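Local coordinates for MHC class I protein (Ginglymostoma cirratum, PDB 6LUP), which binds peptides in a groove and probably displays them at the cell surface for recognition by T cells, as MHC class I molecules do, at residues R39-P44 / T64-E69; Q93-C98 / F110-W115; L211-A216 / S246-S251; D219-T224 / I236-E241. All coordinates share one frame; numbering follows the deposited sequence.

Contact 1: R39-P44 / T64-E69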
loop_
_atom_site.group_PDB
_atom_site.type_symbol
_atom_site.label_atom_id
_atom_site.label_comp_id
_atom_site.label_asym_id
_atom_site.label_seq_id
_atom_site.Cartn_x
_atom_site.Cartn_y
_atom_site.Cartn_z
ATOM N N ARG A 39 6.527 -8.071 -18.089
ATOM C CA ARG A 39 6.719 -9.511 -17.932
ATOM C C ARG A 39 5.507 -10.308 -18.415
ATOM O O ARG A 39 5.651 -11.444 -18.867
ATOM C CB ARG A 39 7.023 -9.860 -16.477
ATOM C CG ARG A 39 7.766 -11.171 -16.314
ATOM C CD ARG A 39 7.481 -11.813 -14.973
ATOM N NE ARG A 39 7.929 -13.206 -14.953
ATOM C CZ ARG A 39 8.950 -13.661 -14.230
ATOM N NH1 ARG A 39 9.641 -12.839 -13.448
ATOM N NH2 ARG A 39 9.274 -14.950 -14.283
ATOM N N LYS A 40 4.323 -9.707 -18.293
ATOM C CA LYS A 40 3.052 -10.283 -18.775
ATOM C C LYS A 40 2.685 -11.645 -18.169
ATOM O O LYS A 40 2.043 -12.477 -18.816
ATOM C CB LYS A 40 3.026 -10.345 -20.309
ATOM C CG LYS A 40 3.238 -9.009 -21.008
ATOM C CD LYS A 40 2.883 -9.118 -22.488
ATOM C CE LYS A 40 3.584 -8.056 -23.321
ATOM N NZ LYS A 40 3.073 -6.683 -23.046
ATOM N N GLU A 41 3.094 -11.862 -16.921
ATOM C CA GLU A 41 2.764 -13.083 -16.180
ATOM C C GLU A 41 2.432 -12.752 -14.732
ATOM O O GLU A 41 3.027 -11.850 -14.139
ATOM C CB GLU A 41 3.921 -14.078 -16.214
ATOM C CG GLU A 41 4.186 -14.694 -17.574
ATOM C CD GLU A 41 5.425 -15.572 -17.594
ATOM O OE1 GLU A 41 6.417 -15.230 -16.909
ATOM O OE2 GLU A 41 5.406 -16.606 -18.304
ATOM N N MET A 42 1.472 -13.476 -14.167
ATOM C CA MET A 42 1.178 -13.349 -12.748
ATOM C C MET A 42 2.231 -14.130 -11.973
ATOM O O MET A 42 2.453 -15.308 -12.241
ATOM C CB MET A 42 -0.221 -13.873 -12.428
ATOM C CG MET A 42 -0.599 -13.709 -10.968
ATOM S SD MET A 42 -0.980 -11.995 -10.561
ATOM C CE MET A 42 -2.769 -12.067 -10.525
ATOM N N ILE A 43 2.890 -13.469 -11.029
ATOM C CA ILE A 43 3.986 -14.096 -10.288
ATOM C C ILE A 43 3.761 -14.006 -8.781
ATOM O O ILE A 43 3.119 -13.069 -8.305
ATOM C CB ILE A 43 5.357 -13.485 -10.666
ATOM C CG1 ILE A 43 5.425 -11.996 -10.283
ATOM C CG2 ILE A 43 5.637 -13.689 -12.155
ATOM C CD1 ILE A 43 6.817 -11.397 -10.303
ATOM N N PRO A 44 4.277 -14.987 -8.023
ATOM C CA PRO A 44 4.176 -14.932 -6.562
ATOM C C PRO A 44 5.086 -13.879 -5.952
ATOM O O PRO A 44 6.203 -13.662 -6.425
ATOM C CB PRO A 44 4.628 -16.325 -6.116
ATOM C CG PRO A 44 5.447 -16.843 -7.243
ATOM C CD PRO A 44 4.873 -16.249 -8.492
ATOM N N THR A 64 -6.116 -14.228 -17.049
ATOM C CA THR A 64 -7.081 -13.256 -16.552
ATOM C C THR A 64 -6.513 -11.840 -16.684
ATOM O O THR A 64 -7.167 -10.930 -17.215
ATOM C CB THR A 64 -7.432 -13.545 -15.076
ATOM O OG1 THR A 64 -8.032 -14.840 -14.968
ATOM C CG2 THR A 64 -8.379 -12.498 -14.512
ATOM N N LEU A 65 -5.285 -11.671 -16.206
ATOM C CA LEU A 65 -4.639 -10.369 -16.204
ATOM C C LEU A 65 -4.279 -9.922 -17.615
ATOM O O LEU A 65 -4.262 -8.724 -17.909
ATOM C CB LEU A 65 -3.420 -10.373 -15.279
ATOM C CG LEU A 65 -3.638 -9.971 -13.810
ATOM C CD1 LEU A 65 -3.928 -8.485 -13.680
ATOM C CD2 LEU A 65 -4.751 -10.772 -13.148
ATOM N N ARG A 66 -4.023 -10.891 -18.493
ATOM C CA ARG A 66 -3.799 -10.590 -19.900
ATOM C C ARG A 66 -5.032 -9.997 -20.563
ATOM O O ARG A 66 -4.907 -9.199 -21.483
ATOM C CB ARG A 66 -3.309 -11.820 -20.657
ATOM C CG ARG A 66 -1.811 -12.011 -20.529
ATOM C CD ARG A 66 -1.398 -13.412 -20.921
ATOM N NE ARG A 66 0.028 -13.618 -20.708
ATOM C CZ ARG A 66 0.744 -14.559 -21.310
ATOM N NH1 ARG A 66 0.172 -15.382 -22.182
ATOM N NH2 ARG A 66 2.040 -14.669 -21.049
ATOM N N GLY A 67 -6.214 -10.385 -20.089
ATOM C CA GLY A 67 -7.466 -9.794 -20.553
ATOM C C GLY A 67 -7.644 -8.380 -20.026
ATOM O O GLY A 67 -8.142 -7.499 -20.735
ATOM N N TRP A 68 -7.232 -8.161 -18.777
ATOM C CA TRP A 68 -7.341 -6.846 -18.145
ATOM C C TRP A 68 -6.385 -5.823 -18.761
ATOM O O TRP A 68 -6.695 -4.636 -18.803
ATOM C CB TRP A 68 -7.079 -6.935 -16.637
ATOM C CG TRP A 68 -8.219 -7.476 -15.814
ATOM C CD1 TRP A 68 -8.255 -8.669 -15.148
ATOM C CD2 TRP A 68 -9.477 -6.835 -15.549
ATOM N NE1 TRP A 68 -9.458 -8.817 -14.494
ATOM C CE2 TRP A 68 -10.227 -7.707 -14.723
ATOM C CE3 TRP A 68 -10.047 -5.618 -15.934
ATOM C CZ2 TRP A 68 -11.509 -7.397 -14.271
ATOM C CZ3 TRP A 68 -11.329 -5.311 -15.491
ATOM C CH2 TRP A 68 -12.044 -6.199 -14.666
ATOM N N GLU A 69 -5.231 -6.295 -19.234
ATOM C CA GLU A 69 -4.150 -5.414 -19.700
ATOM C C GLU A 69 -4.551 -4.471 -20.845
ATOM O O GLU A 69 -4.393 -3.251 -20.714
ATOM C CB GLU A 69 -2.896 -6.221 -20.059
ATOM C CG GLU A 69 -1.731 -5.362 -20.532
ATOM C CD GLU A 69 -0.515 -6.168 -20.955
ATOM O OE1 GLU A 69 -0.332 -7.311 -20.475
ATOM O OE2 GLU A 69 0.274 -5.648 -21.772
#

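Contact 2: Q93-C98 / F110-W115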
loop_
_atom_site.group_PDB
_atom_site.type_symbol
_atom_site.label_atom_id
_atom_site.label_comp_id
_atom_site.label_asym_id
_atom_site.label_seq_id
_atom_site.Cartn_x
_atom_site.Cartn_y
_atom_site.Cartn_z
ATOM N N GLN A 93 -7.707 3.170 -12.811
ATOM C CA GLN A 93 -7.528 2.344 -11.624
ATOM C C GLN A 93 -8.749 1.485 -11.338
ATOM O O GLN A 93 -9.882 1.916 -11.556
ATOM C CB GLN A 93 -7.204 3.211 -10.410
ATOM C CG GLN A 93 -5.812 3.811 -10.436
ATOM C CD GLN A 93 -5.653 4.939 -9.442
ATOM O OE1 GLN A 93 -6.124 6.055 -9.665
ATOM N NE2 GLN A 93 -4.982 4.654 -8.336
ATOM N N LEU A 94 -8.502 0.272 -10.852
ATOM C CA LEU A 94 -9.566 -0.631 -10.437
ATOM C C LEU A 94 -9.230 -1.224 -9.080
ATOM O O LEU A 94 -8.122 -1.701 -8.864
ATOM C CB LEU A 94 -9.755 -1.755 -11.455
ATOM C CG LEU A 94 -11.066 -2.545 -11.502
ATOM C CD1 LEU A 94 -10.912 -3.713 -12.457
ATOM C CD2 LEU A 94 -11.516 -3.063 -10.150
ATOM N N MET A 95 -10.199 -1.185 -8.175
ATOM C CA MET A 95 -10.102 -1.831 -6.878
ATOM C C MET A 95 -11.243 -2.811 -6.753
ATOM O O MET A 95 -12.405 -2.419 -6.876
ATOM C CB MET A 95 -10.309 -0.809 -5.771
ATOM C CG MET A 95 -9.057 -0.236 -5.160
ATOM S SD MET A 95 -9.489 1.107 -4.029
ATOM C CE MET A 95 -10.168 0.187 -2.644
ATOM N N CYS A 96 -10.939 -4.072 -6.493
ATOM C CA CYS A 96 -11.997 -4.985 -6.081
ATOM C C CYS A 96 -11.511 -5.950 -5.022
ATOM O O CYS A 96 -10.306 -6.184 -4.883
ATOM C CB CYS A 96 -12.616 -5.719 -7.273
ATOM S SG CYS A 96 -11.427 -6.614 -8.279
ATOM N N GLY A 97 -12.459 -6.482 -4.261
ATOM C CA GLY A 97 -12.151 -7.464 -3.245
ATOM C C GLY A 97 -13.329 -7.821 -2.375
ATOM O O GLY A 97 -14.451 -7.371 -2.606
ATOM N N CYS A 98 -13.055 -8.637 -1.366
ATOM C CA CYS A 98 -14.068 -9.124 -0.450
ATOM C C CYS A 98 -13.494 -9.163 0.955
ATOM O O CYS A 98 -12.277 -9.214 1.129
ATOM C CB CYS A 98 -14.519 -10.523 -0.860
ATOM S SG CYS A 98 -13.169 -11.723 -0.949
ATOM N N PHE A 110 -16.599 -5.290 -2.890
ATOM C CA PHE A 110 -16.559 -4.007 -3.577
ATOM C C PHE A 110 -15.848 -4.119 -4.911
ATOM O O PHE A 110 -14.954 -4.947 -5.084
ATOM C CB PHE A 110 -15.857 -2.950 -2.713
ATOM C CG PHE A 110 -14.384 -3.211 -2.504
ATOM C CD1 PHE A 110 -13.944 -4.005 -1.444
ATOM C CD2 PHE A 110 -13.431 -2.662 -3.368
ATOM C CE1 PHE A 110 -12.591 -4.245 -1.254
ATOM C CE2 PHE A 110 -12.077 -2.904 -3.183
ATOM C CZ PHE A 110 -11.656 -3.696 -2.124
ATOM N N VAL A 111 -16.259 -3.274 -5.848
ATOM C CA VAL A 111 -15.516 -3.048 -7.079
ATOM C C VAL A 111 -15.656 -1.565 -7.428
ATOM O O VAL A 111 -16.765 -1.055 -7.594
ATOM C CB VAL A 111 -15.925 -4.011 -8.231
ATOM C CG1 VAL A 111 -17.423 -3.981 -8.499
ATOM C CG2 VAL A 111 -15.138 -3.715 -9.499
ATOM N N GLN A 112 -14.515 -0.883 -7.495
ATOM C CA GLN A 112 -14.463 0.563 -7.691
ATOM C C GLN A 112 -13.489 0.898 -8.806
ATOM O O GLN A 112 -12.376 0.370 -8.850
ATOM C CB GLN A 112 -14.016 1.264 -6.406
ATOM C CG GLN A 112 -14.973 1.123 -5.235
ATOM C CD GLN A 112 -14.299 1.353 -3.895
ATOM O OE1 GLN A 112 -14.495 0.584 -2.954
ATOM N NE2 GLN A 112 -13.493 2.410 -3.802
ATOM N N HIS A 113 -13.916 1.781 -9.703
ATOM C CA HIS A 113 -13.089 2.216 -10.819
ATOM C C HIS A 113 -12.795 3.708 -10.702
ATOM O O HIS A 113 -13.635 4.484 -10.229
ATOM C CB HIS A 113 -13.789 1.946 -12.149
ATOM C CG HIS A 113 -14.183 0.517 -12.360
ATOM N ND1 HIS A 113 -13.755 -0.218 -13.444
ATOM C CD2 HIS A 113 -14.982 -0.308 -11.640
ATOM C CE1 HIS A 113 -14.267 -1.435 -13.379
ATOM N NE2 HIS A 113 -15.014 -1.515 -12.294
ATOM N N ALA A 114 -11.598 4.103 -11.130
ATOM C CA ALA A 114 -11.211 5.508 -11.123
ATOM C C ALA A 114 -10.478 5.922 -12.384
ATOM O O ALA A 114 -9.666 5.171 -12.933
ATOM C CB ALA A 114 -10.367 5.835 -9.908
ATOM N N TRP A 115 -10.787 7.137 -12.820
ATOM C CA TRP A 115 -10.135 7.780 -13.946
ATOM C C TRP A 115 -9.356 8.977 -13.411
ATOM O O TRP A 115 -9.907 9.814 -12.690
ATOM C CB TRP A 115 -11.194 8.199 -14.969
ATOM C CG TRP A 115 -10.796 9.296 -15.904
ATOM C CD1 TRP A 115 -11.311 10.555 -15.943
ATOM C CD2 TRP A 115 -9.809 9.233 -16.943
ATOM N NE1 TRP A 115 -10.710 11.285 -16.938
ATOM C CE2 TRP A 115 -9.781 10.498 -17.567
ATOM C CE3 TRP A 115 -8.944 8.233 -17.408
ATOM C CZ2 TRP A 115 -8.927 10.795 -18.630
ATOM C CZ3 TRP A 115 -8.089 8.530 -18.470
ATOM C CH2 TRP A 115 -8.090 9.801 -19.065
HETATM O O HOH W 1 -7.125 6.499 -12.321
#

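Contact 3: L211-A216 / S246-S251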
loop_
_atom_site.group_PDB
_atom_site.type_symbol
_atom_site.label_atom_id
_atom_site.label_comp_id
_atom_site.label_asym_id
_atom_site.label_seq_id
_atom_site.Cartn_x
_atom_site.Cartn_y
_atom_site.Cartn_z
ATOM N N LEU A 211 1.442 8.276 24.121
ATOM C CA LEU A 211 2.422 8.648 25.136
ATOM C C LEU A 211 1.766 9.214 26.385
ATOM O O LEU A 211 0.747 9.902 26.309
ATOM C CB LEU A 211 3.431 9.644 24.565
ATOM C CG LEU A 211 4.648 9.051 23.847
ATOM C CD1 LEU A 211 4.281 8.338 22.552
ATOM C CD2 LEU A 211 5.661 10.150 23.575
ATOM N N PHE A 212 2.364 8.912 27.534
ATOM C CA PHE A 212 1.804 9.293 28.826
ATOM C C PHE A 212 2.818 9.949 29.753
ATOM O O PHE A 212 3.933 9.448 29.937
ATOM C CB PHE A 212 1.175 8.080 29.518
ATOM C CG PHE A 212 -0.154 7.678 28.949
ATOM C CD1 PHE A 212 -0.229 6.868 27.818
ATOM C CD2 PHE A 212 -1.335 8.103 29.546
ATOM C CE1 PHE A 212 -1.457 6.503 27.291
ATOM C CE2 PHE A 212 -2.565 7.735 29.023
ATOM C CZ PHE A 212 -2.626 6.932 27.895
ATOM N N ARG A 213 2.412 11.075 30.332
ATOM C CA ARG A 213 3.195 11.754 31.355
ATOM C C ARG A 213 2.548 11.538 32.715
ATOM O O ARG A 213 1.458 12.052 32.974
ATOM C CB ARG A 213 3.315 13.249 31.054
ATOM C CG ARG A 213 4.160 14.008 32.064
ATOM C CD ARG A 213 4.379 15.451 31.651
ATOM N NE ARG A 213 5.177 16.171 32.643
ATOM C CZ ARG A 213 4.672 16.852 33.668
ATOM N NH1 ARG A 213 5.487 17.469 34.516
ATOM N NH2 ARG A 213 3.357 16.921 33.850
ATOM N N ASP A 214 3.221 10.760 33.562
ATOM C CA ASP A 214 2.805 10.518 34.948
ATOM C C ASP A 214 1.314 10.156 35.088
ATOM O O ASP A 214 0.590 10.757 35.890
ATOM C CB ASP A 214 3.169 11.732 35.824
ATOM C CG ASP A 214 3.332 11.376 37.292
ATOM O OD1 ASP A 214 3.989 10.357 37.598
ATOM O OD2 ASP A 214 2.814 12.129 38.146
ATOM N N SER A 215 0.871 9.174 34.296
ATOM C CA SER A 215 -0.529 8.701 34.268
ATOM C C SER A 215 -1.485 9.567 33.433
ATOM O O SER A 215 -2.663 9.235 33.290
ATOM C CB SER A 215 -1.098 8.491 35.685
ATOM O OG SER A 215 -0.483 7.393 36.339
ATOM N N ALA A 216 -0.976 10.664 32.878
ATOM C CA ALA A 216 -1.785 11.543 32.035
ATOM C C ALA A 216 -1.471 11.358 30.553
ATOM O O ALA A 216 -0.319 11.151 30.173
ATOM C CB ALA A 216 -1.599 12.998 32.442
ATOM N N SER A 246 13.622 16.440 34.685
ATOM C CA SER A 246 12.269 16.483 35.254
ATOM C C SER A 246 11.884 15.242 36.061
ATOM O O SER A 246 12.432 14.155 35.856
ATOM C CB SER A 246 11.233 16.737 34.154
ATOM O OG SER A 246 11.199 15.676 33.221
ATOM N N GLN A 247 10.930 15.425 36.971
ATOM C CA GLN A 247 10.542 14.397 37.938
ATOM C C GLN A 247 9.549 13.377 37.381
ATOM O O GLN A 247 9.597 12.200 37.746
ATOM C CB GLN A 247 9.950 15.045 39.199
ATOM C CG GLN A 247 10.702 16.257 39.738
ATOM C CD GLN A 247 12.038 15.905 40.364
ATOM O OE1 GLN A 247 13.015 15.635 39.665
ATOM N NE2 GLN A 247 12.090 15.920 41.691
ATOM N N ALA A 248 8.654 13.839 36.508
ATOM C CA ALA A 248 7.546 13.024 35.999
ATOM C C ALA A 248 8.000 11.787 35.219
ATOM O O ALA A 248 8.933 11.849 34.414
ATOM C CB ALA A 248 6.604 13.875 35.158
ATOM N N LYS A 249 7.333 10.663 35.477
ATOM C CA LYS A 249 7.636 9.401 34.804
ATOM C C LYS A 249 6.949 9.340 33.443
ATOM O O LYS A 249 5.801 9.770 33.299
ATOM C CB LYS A 249 7.213 8.202 35.665
ATOM C CG LYS A 249 7.847 8.153 37.053
ATOM C CD LYS A 249 9.316 7.758 37.003
ATOM C CE LYS A 249 9.996 8.026 38.337
ATOM N NZ LYS A 249 11.446 7.683 38.316
ATOM N N TYR A 250 7.661 8.808 32.453
ATOM C CA TYR A 250 7.130 8.701 31.098
ATOM C C TYR A 250 6.907 7.261 30.666
ATOM O O TYR A 250 7.770 6.400 30.856
ATOM C CB TYR A 250 8.054 9.395 30.103
ATOM C CG TYR A 250 8.062 10.897 30.230
ATOM C CD1 TYR A 250 7.006 11.661 29.736
ATOM C CD2 TYR A 250 9.129 11.555 30.838
ATOM C CE1 TYR A 250 7.010 13.044 29.848
ATOM C CE2 TYR A 250 9.145 12.940 30.954
ATOM C CZ TYR A 250 8.083 13.679 30.458
ATOM O OH TYR A 250 8.093 15.053 30.570
ATOM N N SER A 251 5.740 7.014 30.080
ATOM C CA SER A 251 5.422 5.704 29.530
ATOM C C SER A 251 4.900 5.792 28.095
ATOM O O SER A 251 4.282 6.786 27.696
ATOM C CB SER A 251 4.428 4.961 30.428
ATOM O OG SER A 251 3.185 5.635 30.491
#

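Contact 4: D219-T224 / I236-E241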
loop_
_atom_site.group_PDB
_atom_site.type_symbol
_atom_site.label_atom_id
_atom_site.label_comp_id
_atom_site.label_asym_id
_atom_site.label_seq_id
_atom_site.Cartn_x
_atom_site.Cartn_y
_atom_site.Cartn_z
ATOM N N ASP A 219 -1.244 14.998 24.624
ATOM C CA ASP A 219 -1.598 15.570 23.327
ATOM C C ASP A 219 -0.395 16.342 22.796
ATOM O O ASP A 219 0.687 16.261 23.379
ATOM C CB ASP A 219 -2.812 16.488 23.453
ATOM C CG ASP A 219 -4.080 15.732 23.785
ATOM O OD1 ASP A 219 -4.270 15.376 24.968
ATOM O OD2 ASP A 219 -4.890 15.502 22.858
ATOM N N GLU A 220 -0.580 17.094 21.709
ATOM C CA GLU A 220 0.522 17.825 21.068
ATOM C C GLU A 220 1.730 16.892 20.966
ATOM O O GLU A 220 2.763 17.086 21.618
ATOM C CB GLU A 220 0.861 19.117 21.830
ATOM C CG GLU A 220 1.738 20.100 21.059
ATOM C CD GLU A 220 2.113 21.348 21.854
ATOM O OE1 GLU A 220 1.507 21.611 22.919
ATOM O OE2 GLU A 220 3.023 22.082 21.406
ATOM N N THR A 221 1.563 15.855 20.156
ATOM C CA THR A 221 2.574 14.827 19.991
ATOM C C THR A 221 2.874 14.644 18.504
ATOM O O THR A 221 1.977 14.767 17.660
ATOM C CB THR A 221 2.142 13.504 20.674
ATOM O OG1 THR A 221 3.161 12.516 20.510
ATOM C CG2 THR A 221 0.812 12.984 20.116
ATOM N N GLU A 222 4.135 14.373 18.184
ATOM C CA GLU A 222 4.555 14.261 16.790
ATOM C C GLU A 222 4.691 12.808 16.325
ATOM O O GLU A 222 5.328 11.984 16.986
ATOM C CB GLU A 222 5.848 15.040 16.552
ATOM C CG GLU A 222 6.090 15.378 15.090
ATOM C CD GLU A 222 6.492 16.826 14.872
ATOM O OE1 GLU A 222 7.121 17.426 15.773
ATOM O OE2 GLU A 222 6.173 17.367 13.788
ATOM N N SER A 223 4.086 12.505 15.182
ATOM C CA SER A 223 4.070 11.143 14.673
ATOM C C SER A 223 4.349 11.081 13.179
ATOM O O SER A 223 3.769 11.835 12.396
ATOM C CB SER A 223 2.730 10.473 14.990
ATOM O OG SER A 223 2.673 9.169 14.441
ATOM N N THR A 224 5.240 10.172 12.796
ATOM C CA THR A 224 5.515 9.901 11.389
ATOM C C THR A 224 4.303 9.268 10.720
ATOM O O THR A 224 4.118 9.395 9.512
ATOM C CB THR A 224 6.703 8.932 11.202
ATOM O OG1 THR A 224 6.445 7.697 11.889
ATOM C CG2 THR A 224 8.001 9.551 11.696
ATOM N N ILE A 236 6.512 2.846 13.078
ATOM C CA ILE A 236 5.967 4.154 13.429
ATOM C C ILE A 236 6.796 4.803 14.535
ATOM O O ILE A 236 7.282 4.123 15.446
ATOM C CB ILE A 236 4.468 4.076 13.825
ATOM C CG1 ILE A 236 3.901 5.483 14.073
ATOM C CG2 ILE A 236 4.250 3.134 15.005
ATOM C CD1 ILE A 236 2.388 5.549 14.142
ATOM N N HIS A 237 6.967 6.117 14.425
ATOM C CA HIS A 237 7.653 6.906 15.439
ATOM C C HIS A 237 6.675 7.921 16.005
ATOM O O HIS A 237 6.116 8.726 15.258
ATOM C CB HIS A 237 8.853 7.643 14.837
ATOM C CG HIS A 237 9.954 6.743 14.368
ATOM N ND1 HIS A 237 11.234 6.810 14.876
ATOM C CD2 HIS A 237 9.973 5.764 13.432
ATOM C CE1 HIS A 237 11.993 5.913 14.273
ATOM N NE2 HIS A 237 11.252 5.262 13.396
ATOM N N ARG A 238 6.448 7.864 17.314
ATOM C CA ARG A 238 5.750 8.945 18.006
ATOM C C ARG A 238 6.654 9.585 19.053
ATOM O O ARG A 238 7.150 8.913 19.960
ATOM C CB ARG A 238 4.433 8.486 18.636
ATOM C CG ARG A 238 3.562 9.664 19.050
ATOM C CD ARG A 238 2.243 9.256 19.683
ATOM N NE ARG A 238 1.307 8.680 18.722
ATOM C CZ ARG A 238 0.599 9.374 17.831
ATOM N NH1 ARG A 238 0.718 10.691 17.747
ATOM N NH2 ARG A 238 -0.229 8.740 17.014
ATOM N N SER A 239 6.860 10.890 18.914
ATOM C CA SER A 239 7.758 11.630 19.794
ATOM C C SER A 239 7.122 12.899 20.352
ATOM O O SER A 239 6.292 13.543 19.700
ATOM C CB SER A 239 9.057 11.978 19.066
ATOM O OG SER A 239 8.789 12.715 17.887
ATOM N N THR A 240 7.529 13.247 21.568
ATOM C CA THR A 240 7.067 14.459 22.223
ATOM C C THR A 240 8.248 15.286 22.724
ATOM O O THR A 240 9.377 14.790 22.796
ATOM C CB THR A 240 6.094 14.146 23.384
ATOM O OG1 THR A 240 5.406 15.344 23.764
ATOM C CG2 THR A 240 6.829 13.560 24.597
ATOM N N GLU A 241 7.972 16.547 23.059
ATOM C CA GLU A 241 8.970 17.448 23.631
ATOM C C GLU A 241 9.411 16.987 25.020
ATOM O O GLU A 241 8.615 16.443 25.789
ATOM C CB GLU A 241 8.442 18.883 23.679
ATOM C CG GLU A 241 8.381 19.570 22.319
ATOM C CD GLU A 241 9.727 20.107 21.848
ATOM O OE1 GLU A 241 9.728 21.103 21.091
ATOM O OE2 GLU A 241 10.784 19.550 22.224
#

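Contact 1: R39-P44 / T64-E69
Arg-66 reaches from its helix to the main chain of Lys-40 and ends on that residue's carbonyl oxygen. Its CB and CG only carry the chain across: CG stands anti to its own carbonyl carbon (chi1 -84°), and the side chain then runs extended to NE. CD is the first atom to approach, with Arg-66 CD 4.1 Å from Lys-40 O. NE donates to this oxygen, in the carbonyl plane, with Arg-66 NE 3.0 Å from Lys-40 O. CZ faces it from behind the two nitrogens (Arg-66 CZ to Lys-40 O 3.5 Å). NH2 reaches the same atom at 3.1 Å (Arg-66 NH2 to Lys-40 O), but its bond is more bent, 143° at the hydrogen, and tilted out of the carbonyl plane. Lys-40 O lies close to the guanidinium plane, so the side-on, two-nitrogen grip restrains rotation. NH2 also comes near the Glu-41 methylene CG, while the Glu-41 carboxylate turns to a salt bridge, 3.2 Å from Arg-39 NE to Glu-41 OE1. This helix, 55-82, is one wall of the MHC class I peptide groove, and 39-44 runs into strand 43-44, at one edge of the groove floor. Apolar residues suit the buried level: Met-42 CE meets Leu-65 CD2 at 3.5 Å, and Leu-65 also packs on an apolar peptide side chain. On the exposed side Lys-40 and Glu-69 cross at about a right angle and form a salt bridge, Lys-40 NZ to Glu-69 OE2 3.2 Å, whose hydrogen bond is weak. Lys-40 NZ is also hydrogen-bonded to Ser-37 O, and Glu-69 OE1 to Tyr-35 OH.

Contact 2: Q93-C98 / F110-W115
Phe-110 lays one face of its ring on the backbone at Gly-97, where the lack of a side chain lets the ring come close. Gly-97 N stands over the ring centre, and Gly-97 CA makes a CH-pi contact 4.2 Å from the Phe-110 ring centroid. Met-95 CB lies at the ring edge, in its plane, and the methyl Met-95 CE touches Phe-110 CE2 at 3.7 Å. Paired backbone hydrogen bonds join the strands, including Gln-112 N to Met-95 O at 2.7 Å. The two antiparallel strands form a hairpin in the floor of the MHC class I groove. Leu-94, Cys-96, Val-111 and His-113 point to the helix-bearing face, where Cys-96 touches the bound peptide. There Leu-94 sets its CG over one face of the His-113 ring, 4.1 Å from the centroid, and its CD2 against Val-111 CG2 at 3.7 Å. A hydrogen bond between His-113 ND1 and Tyr-92 OH steadies that imidazole. Between the two strands the partly exposed Gln-112 packs more loosely, its NE2 4.2 Å from Met-95 CE. Gln-112 and Ala-114, a single methyl, pack on aromatic side chains of the second protein chain; Gln-93 NE2 is hydrogen-bonded to that chain's backbone.

Contact 3: L211-A216 / S246-S251
The guanidinium of Arg-213 has the methyl of Ala-248 over one face, with Ala-248 CB 3.7 Å from Arg-213 NE. At its edge, in plane, lies the hydroxyl of Tyr-250, but Tyr-250 OH stays 3.7 Å from Arg-213 NE and forms no hydrogen bond with it. The tyrosine ring is inclined 57° to the guanidinium, and its CE1 meets the Arg-213 methylene CG at 3.7 Å. CG stands anti to the backbone N (chi1 -178°). Extended from CG to NE, the aliphatic stem passes the tyrosine and carries the charged end out to Ala-248. The backbones of strands 208-213 and 250-255, the C and F strands of the immunoglobulin C1-set domain, pair at Phe-212 with Ser-251 (hydrogen-bonded) and Arg-213 with Tyr-250 (non-hydrogen-bonded). Phe-212 N donates to Ser-251 O at 2.9 Å, and Ser-251 N returns a bond to Phe-212 O. On the other face of the sheet, the small Ser-251 allows its OG to sit 3.3 Å from Phe-212 CB. Past the paired strands, Asp-214 N donates to Lys-249 O at 2.8 Å. Asp-214 and Ser-215 are the central residues of a type I' turn from Arg-213 to Ala-216. The chemistry is therefore divided: backbone hydrogen bonds fix the register, whereas Arg-213 contributes its stem and guanidinium face, its charge matched by no acid across this surface contact.

Contact 4: D219-T224 / I236-E241
Thr-224 and His-237 join where strands 222-228 and 234-241 form a beta hairpin, the D and E strands of the immunoglobulin C1-set domain. Thr-224 N donates to His-237 O at 3.0 Å. The return bond uses a side chain: His-237 N donates to Thr-224 OG1, also at 3.0 Å. That hydroxyl stands between its own backbone N and carbonyl carbon (chi1 58°), and threonine suits the site because its CG2 can at the same time pack on His-237 CB at 3.8 Å. Further along, Glu-222 and Ser-239 form a hydrogen-bonded pair, with Ser-239 N 2.7 Å from Glu-222 O. Between these bonds Arg-238 and Ser-223 form a non-hydrogen-bonded pair, and the arginine reaches across to the other strand. Its guanidinium has Ser-223 CB over one face, toward the rim, at 3.4 Å from Arg-238 NH1. The same nitrogen meets the methyl of Thr-221, Arg-238 NH1 to Thr-221 CG2 3.3 Å. Thr-221 crosses the arginine at about a right angle and gives a weak hydrogen bond from OG1 to Ser-239 O. Partners in a second shell position some of these groups. The chain of Arg-238 bends at chi3 (-71°), which places NE, and NE bonds to Val-209 O of the facing sheet. His-237 ND1 is hydrogen-bonded to an aromatic side chain of the second protein chain, which ties this hairpin to the partner subunit. Ser-223 OG is hydrogen-bonded to Gly-225 N, and the terminal methyl Ile-236 CD1 lies 3.6 Å from that hydroxyl oxygen, Ser-223 OG.

How the contacts relate
Contacts 1 and 2 belong to the peptide-binding platform, contacts 3 and 4 to the immunoglobulin domain. Within the platform the centres of contacts 1 and 2 are about 17 Å apart, and wall meets floor where Trp-68 CZ3 lies 3.5 Å from Leu-94 CD1; both contacts also touch the bound peptide. In the other domain, contact 4 falls within the chain span bracketed by contact 3. Leu-211 is one place where the two sheets of the sandwich meet, its CD1 3.6 Å from Arg-238 CD. The nearest atoms of contacts 2 and 4 are about 21 Å apart, yet both reach the second protein chain, probably beta-2-microglobulin, which thus bridges platform and immunoglobulin domain.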